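PDB 4MNR: peptidoglycan glycosyltransferase from Eggerthella lenta, which is a penicillin-binding protein whose transpeptidase-family domain has the penicillin-binding, beta-lactamase-like fold. Local coordinates for residues 337-342 and 360-365; 132-137 and 423-428. All coordinates share one frame; numbering follows the deposited sequence. Where two conformers were deposited one is given.

From the N terminus, the chain runs through strand 108-111 of the mixed sheet and helix 115-125 before strand 130-135, the first half of contact 2, in the five-stranded antiparallel sheet of the transpeptidase domain. Its partner segment 423-428, on strand 425-431, follows after 285 intervening residues, closing a very long loop. Contact 1 is nested inside that loop: 337-342, just after helix 321-332, meets 360-365 after only 17 intervening residues, which hold strands 343-347 and 353-356 of the mixed sheet. The centres of the two contacts are 13 Å apart. Helix 321-332 lies against both, and they also touch directly, M338 CG packing on the carbonyl oxygen of P137 and, with M135 in one of its two conformers, P340 CB on M135 CE.

Contact 1. Residues 337-342 and 360-365; sequences IMQPYL and TKLMQA
I337 pairs with L362 and M363 in a classic beta bulge, set in the small two-stranded antiparallel sheet of strands 336-338 and 361-364. The backbone here is the tight part. One carbonyl oxygen, I337 O, takes two N-H groups, both in its carbonyl plane: L362 N at 2.8 Å and M363 N at 3.2 Å. I337 N returns a bond to M363 O. The side chains of I337 and M363 lie side by side, pointing the same way, but meet at ordinary distance, I337 CD1 lying 4.2 Å from M363 CG and from A365 CB. M326 of helix 321-332 touches both I337 and L362.

The solvent side is looser. K361 points away from the partner strand, and T360, also exposed, turns its hydroxyl to S358 O. A water accepts from T360 N and donates to Q339 O, bridging the two segments. Two closer contacts keep this end attached. The M338 chain bends at chi2 (-61°) and chi3 (-74°), and CE ends 3.4 Å from T360 N. Past the bulge Q339 N gives T360 O a nearly straight bond (175°), and Q339 OE1 stands 3.7 Å from L362 CD1.

Contact 2. Residues 132-137 and 423-428; sequences CVVMDP and PRVVVA
Strands 130-135 and 425-431 are neighbours in the five-stranded antiparallel sheet of the transpeptidase domain, and here V134 meets V425 and V427 while M135 pairs with V426. Two hydrogen-bonded pairs carry the backbone: V133 with A428, and M135 with V426, each joined by reciprocal N-H to carbonyl bonds of 2.9 to 3.0 Å between backbone N and O. V134 and V427 form the non-hydrogen-bonded pair between them. CA-H...O contacts supplement the ladder, among them V134 CA to V426 O at 3.3 Å.

On the face with V134, V427 and C132, V134 CG1 presses on V425 CG2, tight for two methyls at 3.4 Å. V427 has two conformers; in one of them its side chain runs side by side with that of V134, CG2 to CG2 at 3.8 Å, and C132 SG, anti to its backbone N (chi1 178°), touches V427 CG1 at 3.9 Å. Helix 438-453 covers this side through V446, L447 and A450. Such a sheet with helices packed on it is the core of the penicillin-binding, beta-lactamase-like fold, and the two strands here join parts of the chain far apart in sequence.

The other face carries V133, M135, V426 and A428. A325 and A332 of helix 321-332 lie against it, A325 on M135 and A332 on V426. P137, past the ladder, crosses V426 obliquely, with its CB 4.0 Å from V426 CG2. The same ring touches the partner backbone, P137 CD lying 3.6 Å from R424 O; the hydrogen bond to that oxygen comes from Q454 NE2.

At this end R424 points away from the partner and its NH2 makes a salt bridge with D422, while D136 OD1 accepts from D138 N.

Contact 1. Residues 337-342 and 360-365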
ATOM      1  N   ILE A 337      10.721   8.692   3.593  1.00 10.66           N
ATOM      2  CA  ILE A 337       9.660   7.817   4.067  1.00  7.72           C
ATOM      3  C   ILE A 337       9.613   7.857   5.590  1.00 11.68           C
ATOM      4  O   ILE A 337      10.584   7.489   6.254  1.00 10.57           O
ATOM      5  CB  ILE A 337       9.917   6.373   3.617  1.00 10.81           C
ATOM      6  CG1 ILE A 337       9.933   6.304   2.082  1.00  9.97           C
ATOM      7  CG2 ILE A 337       8.867   5.436   4.200  1.00 11.88           C
ATOM      8  CD1 ILE A 337      10.234   4.904   1.516  1.00 14.99           C
HETATM    9  N   MSE A 338       8.498   8.329   6.141  1.00 12.29           N
HETATM   10  CA  MSE A 338       8.288   8.280   7.588  1.00 10.41           C
HETATM   11  C   MSE A 338       7.860   6.871   8.000  1.00 12.73           C
HETATM   12  O   MSE A 338       7.216   6.162   7.221  1.00 13.52           O
HETATM   13  CB  MSE A 338       7.205   9.284   7.999  1.00 11.40           C
HETATM   14  CG  MSE A 338       7.504  10.737   7.617  1.00 12.60           C
HETATM   15 SE   MSE A 338       9.118  11.439   8.446  0.62 15.45          SE
HETATM   16  CE  MSE A 338       8.403  11.667  10.244  1.00 16.69           C
ATOM     17  N   GLN A 339       8.218   6.467   9.217  1.00  8.48           N
ATOM     18  CA  GLN A 339       7.811   5.159   9.737  1.00 10.84           C
ATOM     19  C   GLN A 339       6.278   5.093   9.822  1.00 10.34           C
ATOM     20  O   GLN A 339       5.663   5.926  10.480  1.00  9.10           O
ATOM     21  CB  GLN A 339       8.428   4.961  11.125  1.00 11.27           C
ATOM     22  CG  GLN A 339       7.849   3.815  11.901  1.00 13.59           C
ATOM     23  CD  GLN A 339       8.173   2.474  11.263  1.00 13.58           C
ATOM     24  OE1 GLN A 339       9.310   2.226  10.868  1.00 15.57           O
ATOM     25  NE2 GLN A 339       7.173   1.612  11.151  1.00 13.00           N
ATOM     26  N   PRO A 340       5.654   4.112   9.147  1.00  8.71           N
ATOM     27  CA  PRO A 340       4.188   4.014   9.245  1.00  8.57           C
ATOM     28  C   PRO A 340       3.771   3.674  10.672  1.00 10.48           C
ATOM     29  O   PRO A 340       4.425   2.854  11.309  1.00 11.11           O
ATOM     30  CB  PRO A 340       3.846   2.852   8.311  1.00 12.59           C
ATOM     31  CG  PRO A 340       5.140   2.095   8.134  1.00 19.52           C
ATOM     32  CD  PRO A 340       6.215   3.131   8.200  1.00  9.73           C
ATOM     33  N   TYR A 341       2.715   4.304  11.171  1.00  9.59           N
ATOM     34  CA  TYR A 341       2.208   3.935  12.485  1.00 10.83           C
ATOM     35  C   TYR A 341       0.691   4.019  12.571  1.00 11.34           C
ATOM     36  O   TYR A 341       0.056   4.764  11.819  1.00 10.72           O
ATOM     37  CB  TYR A 341       2.864   4.753  13.598  1.00 10.96           C
ATOM     38  CG  TYR A 341       2.502   6.219  13.664  1.00 10.27           C
ATOM     39  CD1 TYR A 341       3.097   7.137  12.814  1.00  9.02           C
ATOM     40  CD2 TYR A 341       1.596   6.688  14.608  1.00 11.49           C
ATOM     41  CE1 TYR A 341       2.796   8.474  12.873  1.00 12.95           C
ATOM     42  CE2 TYR A 341       1.291   8.035  14.688  1.00 11.13           C
ATOM     43  CZ  TYR A 341       1.892   8.922  13.815  1.00 11.81           C
ATOM     44  OH  TYR A 341       1.600  10.261  13.886  1.00 13.90           O
ATOM     45  N   LEU A 342       0.142   3.253  13.509  1.00 11.45           N
ATOM     46  CA  LEU A 342      -1.286   3.035  13.617  1.00 10.18           C
ATOM     47  C   LEU A 342      -1.823   3.460  14.985  1.00 10.94           C
ATOM     48  O   LEU A 342      -3.018   3.687  15.139  1.00 12.98           O
ATOM     49  CB  LEU A 342      -1.542   1.542  13.398  1.00 17.20           C
ATOM     50  CG  LEU A 342      -2.867   0.986  12.911  1.00 21.69           C
ATOM     51  CD1 LEU A 342      -3.488   1.875  11.854  1.00 15.42           C
ATOM     52  CD2 LEU A 342      -2.609  -0.419  12.358  1.00 13.46           C
ATOM     53  N   THR A 360       8.627   9.743  13.041  1.00 12.84           N
ATOM     54  CA  THR A 360      10.068   9.533  12.945  1.00 11.24           C
ATOM     55  C   THR A 360      10.420   9.069  11.539  1.00 10.86           C
ATOM     56  O   THR A 360       9.689   8.263  10.952  1.00 11.48           O
ATOM     57  CB  THR A 360      10.501   8.421  13.918  1.00 16.04           C
ATOM     58  OG1 THR A 360      10.164   8.794  15.264  1.00 16.54           O
ATOM     59  CG2 THR A 360      11.994   8.169  13.822  1.00 16.59           C
ATOM     60  N   LYS A 361      11.525   9.582  10.996  1.00 11.01           N
ATOM     61  CA  LYS A 361      12.033   9.106   9.705  1.00 11.71           C
ATOM     62  C   LYS A 361      12.372   7.620   9.723  1.00 14.32           C
ATOM     63  O   LYS A 361      13.005   7.123  10.656  1.00 16.13           O
ATOM     64  CB  LYS A 361      13.285   9.905   9.309  1.00 12.11           C
ATOM     65  CG  LYS A 361      13.988   9.391   8.050  1.00 18.19           C
ATOM     66  CD  LYS A 361      14.964  10.420   7.492  1.00 25.37           C
ATOM     67  CE  LYS A 361      16.162  10.624   8.399  1.00 30.07           C
ATOM     68  NZ  LYS A 361      17.067  11.659   7.827  1.00 33.14           N
ATOM     69  N   LEU A 362      11.951   6.912   8.681  1.00 10.46           N
ATOM     70  CA  LEU A 362      12.377   5.538   8.480  1.00  9.76           C
ATOM     71  C   LEU A 362      13.579   5.517   7.549  1.00 13.16           C
ATOM     72  O   LEU A 362      14.636   4.987   7.902  1.00 15.33           O
ATOM     73  CB  LEU A 362      11.240   4.697   7.917  1.00 10.01           C
ATOM     74  CG  LEU A 362      11.626   3.260   7.557  1.00 11.61           C
ATOM     75  CD1 LEU A 362      12.269   2.498   8.719  1.00 15.63           C
ATOM     76  CD2 LEU A 362      10.389   2.544   7.069  1.00 14.63           C
HETATM   77  N   MSE A 363      13.427   6.085   6.357  1.00 13.42           N
HETATM   78  CA  MSE A 363      14.549   6.151   5.422  1.00 13.19           C
HETATM   79  C   MSE A 363      14.408   7.279   4.399  1.00 15.07           C
HETATM   80  O   MSE A 363      13.306   7.744   4.115  1.00 14.37           O
HETATM   81  CB  MSE A 363      14.762   4.793   4.725  1.00 13.39           C
HETATM   82  CG  MSE A 363      13.598   4.344   3.894  1.00 12.62           C
HETATM   83 SE   MSE A 363      13.898   2.544   3.190  0.55 21.91          SE
HETATM   84  CE  MSE A 363      13.528   1.512   4.789  1.00 22.87           C
ATOM     85  N   GLN A 364      15.538   7.727   3.866  1.00 15.45           N
ATOM     86  CA  GLN A 364      15.537   8.677   2.756  1.00 13.93           C
ATOM     87  C   GLN A 364      15.629   7.893   1.450  1.00 11.83           C
ATOM     88  O   GLN A 364      16.691   7.352   1.135  1.00 17.40           O
ATOM     89  CB  GLN A 364      16.743   9.618   2.862  1.00 17.65           C
ATOM     90  CG  GLN A 364      16.798  10.665   1.756  1.00 19.10           C
ATOM     91  CD  GLN A 364      16.251  12.015   2.193  1.00 20.27           C
ATOM     92  OE1 GLN A 364      16.414  12.415   3.347  1.00 21.05           O
ATOM     93  NE2 GLN A 364      15.599  12.725   1.270  1.00 18.93           N
ATOM     94  N   ALA A 365      14.533   7.813   0.694  1.00 11.83           N
ATOM     95  CA  ALA A 365      14.540   7.042  -0.553  1.00 13.85           C
ATOM     96  C   ALA A 365      15.322   7.733  -1.666  1.00 13.24           C
ATOM     97  O   ALA A 365      16.195   7.129  -2.284  1.00 16.64           O
ATOM     98  CB  ALA A 365      13.109   6.724  -1.024  1.00 12.81           C
TER
HETATM   99  O   HOH W   1       6.404   7.969  11.959  1.00 12.73           O

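Contact 2. Residues 132-137 and 423-428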
ATOM      1  N   CYS A 132      -6.818  -1.132   0.604  1.00  6.10           N
ATOM      2  CA  CYS A 132      -6.573   0.296   0.454  1.00  9.05           C
ATOM      3  C   CYS A 132      -5.894   0.843   1.699  1.00 11.62           C
ATOM      4  O   CYS A 132      -6.316   0.533   2.817  1.00 11.39           O
ATOM      5  CB  CYS A 132      -7.899   1.007   0.208  1.00 10.11           C
ATOM      6  SG  CYS A 132      -7.739   2.806   0.047  1.00 12.23           S
ATOM      7  N   VAL A 133      -4.835   1.636   1.513  1.00  5.57           N
ATOM      8  CA  VAL A 133      -4.152   2.289   2.622  1.00  7.93           C
ATOM      9  C   VAL A 133      -4.082   3.789   2.330  1.00  9.52           C
ATOM     10  O   VAL A 133      -3.754   4.183   1.217  1.00  9.73           O
ATOM     11  CB  VAL A 133      -2.717   1.734   2.809  1.00 10.20           C
ATOM     12  CG1 VAL A 133      -1.944   2.564   3.847  1.00 10.72           C
ATOM     13  CG2 VAL A 133      -2.751   0.254   3.201  1.00 11.22           C
ATOM     14  N   VAL A 134      -4.429   4.617   3.317  1.00  6.08           N
ATOM     15  CA  VAL A 134      -4.336   6.064   3.182  1.00  7.46           C
ATOM     16  C   VAL A 134      -3.405   6.519   4.291  1.00  8.97           C
ATOM     17  O   VAL A 134      -3.576   6.129   5.441  1.00  9.68           O
ATOM     18  CB  VAL A 134      -5.703   6.747   3.378  1.00  7.42           C
ATOM     19  CG1 VAL A 134      -5.569   8.243   3.247  1.00  7.99           C
ATOM     20  CG2 VAL A 134      -6.727   6.232   2.367  1.00  9.75           C
HETATM   21  N   MSE A 135      -2.433   7.350   3.933  0.60  6.61           N
HETATM   22  CA  MSE A 135      -1.417   7.799   4.878  0.60  8.08           C
HETATM   23  C   MSE A 135      -1.268   9.306   4.843  0.60  9.09           C
HETATM   24  O   MSE A 135      -1.570   9.958   3.835  0.60  9.20           O
HETATM   25  CB  MSE A 135      -0.058   7.176   4.532  0.60  9.36           C
HETATM   26  CG  MSE A 135      -0.059   5.667   4.466  0.60 12.83           C
HETATM   27 SE   MSE A 135       1.738   4.920   4.474  0.50 16.04          SE
HETATM   28  CE  MSE A 135       2.052   5.128   6.366  0.60 12.82           C
ATOM     29  N   ASP A 136      -0.788   9.857   5.954  1.00  9.75           N
ATOM     30  CA  ASP A 136      -0.316  11.242   5.974  1.00 10.30           C
ATOM     31  C   ASP A 136       1.177  11.185   5.686  1.00 11.36           C
ATOM     32  O   ASP A 136       1.942  10.659   6.487  1.00 10.66           O
ATOM     33  CB  ASP A 136      -0.549  11.878   7.346  1.00 10.82           C
ATOM     34  CG  ASP A 136      -0.051  13.326   7.420  1.00 16.51           C
ATOM     35  OD1 ASP A 136       0.703  13.776   6.519  1.00 15.60           O
ATOM     36  OD2 ASP A 136      -0.407  14.033   8.389  1.00 20.02           O
ATOM     37  N   PRO A 137       1.604  11.726   4.538  1.00 10.12           N
ATOM     38  CA  PRO A 137       3.011  11.558   4.156  1.00 11.15           C
ATOM     39  C   PRO A 137       3.972  12.326   5.056  1.00 13.59           C
ATOM     40  O   PRO A 137       5.162  12.042   5.066  1.00 16.00           O
ATOM     41  CB  PRO A 137       3.060  12.109   2.720  1.00 11.47           C
ATOM     42  CG  PRO A 137       1.902  13.053   2.651  1.00 11.47           C
ATOM     43  CD  PRO A 137       0.833  12.494   3.545  1.00 10.15           C
ATOM     44  N   PRO A 423       1.708  17.552  -0.853  1.00 15.23           N
ATOM     45  CA  PRO A 423       0.603  16.651  -0.510  1.00 12.78           C
ATOM     46  C   PRO A 423       0.291  16.516   0.972  1.00 12.85           C
ATOM     47  O   PRO A 423       1.199  16.563   1.809  1.00 16.10           O
ATOM     48  CB  PRO A 423       1.061  15.300  -1.079  1.00 14.72           C
ATOM     49  CG  PRO A 423       1.991  15.685  -2.199  1.00 14.63           C
ATOM     50  CD  PRO A 423       2.714  16.900  -1.714  1.00 14.58           C
ATOM     51  N   ARG A 424      -0.996  16.359   1.275  1.00 12.92           N
ATOM     52  CA  ARG A 424      -1.472  16.155   2.635  1.00 14.86           C
ATOM     53  C   ARG A 424      -1.989  14.742   2.827  1.00 11.17           C
ATOM     54  O   ARG A 424      -2.281  14.323   3.956  1.00 16.09           O
ATOM     55  CB  ARG A 424      -2.598  17.144   2.951  1.00 16.23           C
ATOM     56  CG  ARG A 424      -2.180  18.607   2.918  1.00 23.73           C
ATOM     57  CD  ARG A 424      -1.249  18.912   4.067  1.00 30.68           C
ATOM     58  NE  ARG A 424      -0.783  20.295   4.030  1.00 44.30           N
ATOM     59  CZ  ARG A 424       0.415  20.665   3.593  1.00 50.34           C
ATOM     60  NH1 ARG A 424       1.274  19.749   3.160  1.00 53.21           N
ATOM     61  NH2 ARG A 424       0.757  21.948   3.594  1.00 54.32           N
ATOM     62  N   VAL A 425      -2.107  13.997   1.726  1.00 10.11           N
ATOM     63  CA  VAL A 425      -2.617  12.636   1.782  1.00 10.37           C
ATOM     64  C   VAL A 425      -2.038  11.810   0.642  1.00 10.53           C
ATOM     65  O   VAL A 425      -1.818  12.332  -0.449  1.00  9.68           O
ATOM     66  CB  VAL A 425      -4.168  12.605   1.723  1.00 15.56           C
ATOM     67  CG1 VAL A 425      -4.685  13.219   0.443  1.00 18.83           C
ATOM     68  CG2 VAL A 425      -4.677  11.195   1.858  1.00 17.43           C
ATOM     69  N   VAL A 426      -1.750  10.541   0.923  1.00  7.88           N
ATOM     70  CA  VAL A 426      -1.340   9.565  -0.079  1.00  7.55           C
ATOM     71  C   VAL A 426      -2.297   8.380  -0.006  1.00  9.14           C
ATOM     72  O   VAL A 426      -2.663   7.944   1.080  1.00  9.67           O
ATOM     73  CB  VAL A 426       0.133   9.088   0.163  1.00  8.84           C
ATOM     74  CG1 VAL A 426       0.472   7.824  -0.657  1.00 10.46           C
ATOM     75  CG2 VAL A 426       1.098  10.209  -0.165  1.00 12.81           C
ATOM     76  N   VAL A 427      -2.738   7.876  -1.154  0.60  8.40           N
ATOM     77  CA  VAL A 427      -3.589   6.682  -1.175  0.60  9.35           C
ATOM     78  C   VAL A 427      -2.994   5.591  -2.077  0.60  9.29           C
ATOM     79  O   VAL A 427      -2.543   5.884  -3.184  0.60  9.71           O
ATOM     80  CB  VAL A 427      -5.024   6.999  -1.665  0.60  9.00           C
ATOM     81  CG1 VAL A 427      -5.887   5.738  -1.628  0.60  7.99           C
ATOM     82  CG2 VAL A 427      -5.667   8.087  -0.814  0.60 10.82           C
ATOM     83  N   ALA A 428      -2.992   4.343  -1.602  1.00  7.09           N
ATOM     84  CA  ALA A 428      -2.595   3.187  -2.415  1.00  7.48           C
ATOM     85  C   ALA A 428      -3.769   2.221  -2.374  1.00  8.57           C
ATOM     86  O   ALA A 428      -4.311   1.944  -1.305  1.00  9.83           O
ATOM     87  CB  ALA A 428      -1.343   2.509  -1.851  1.00  7.43           C
TER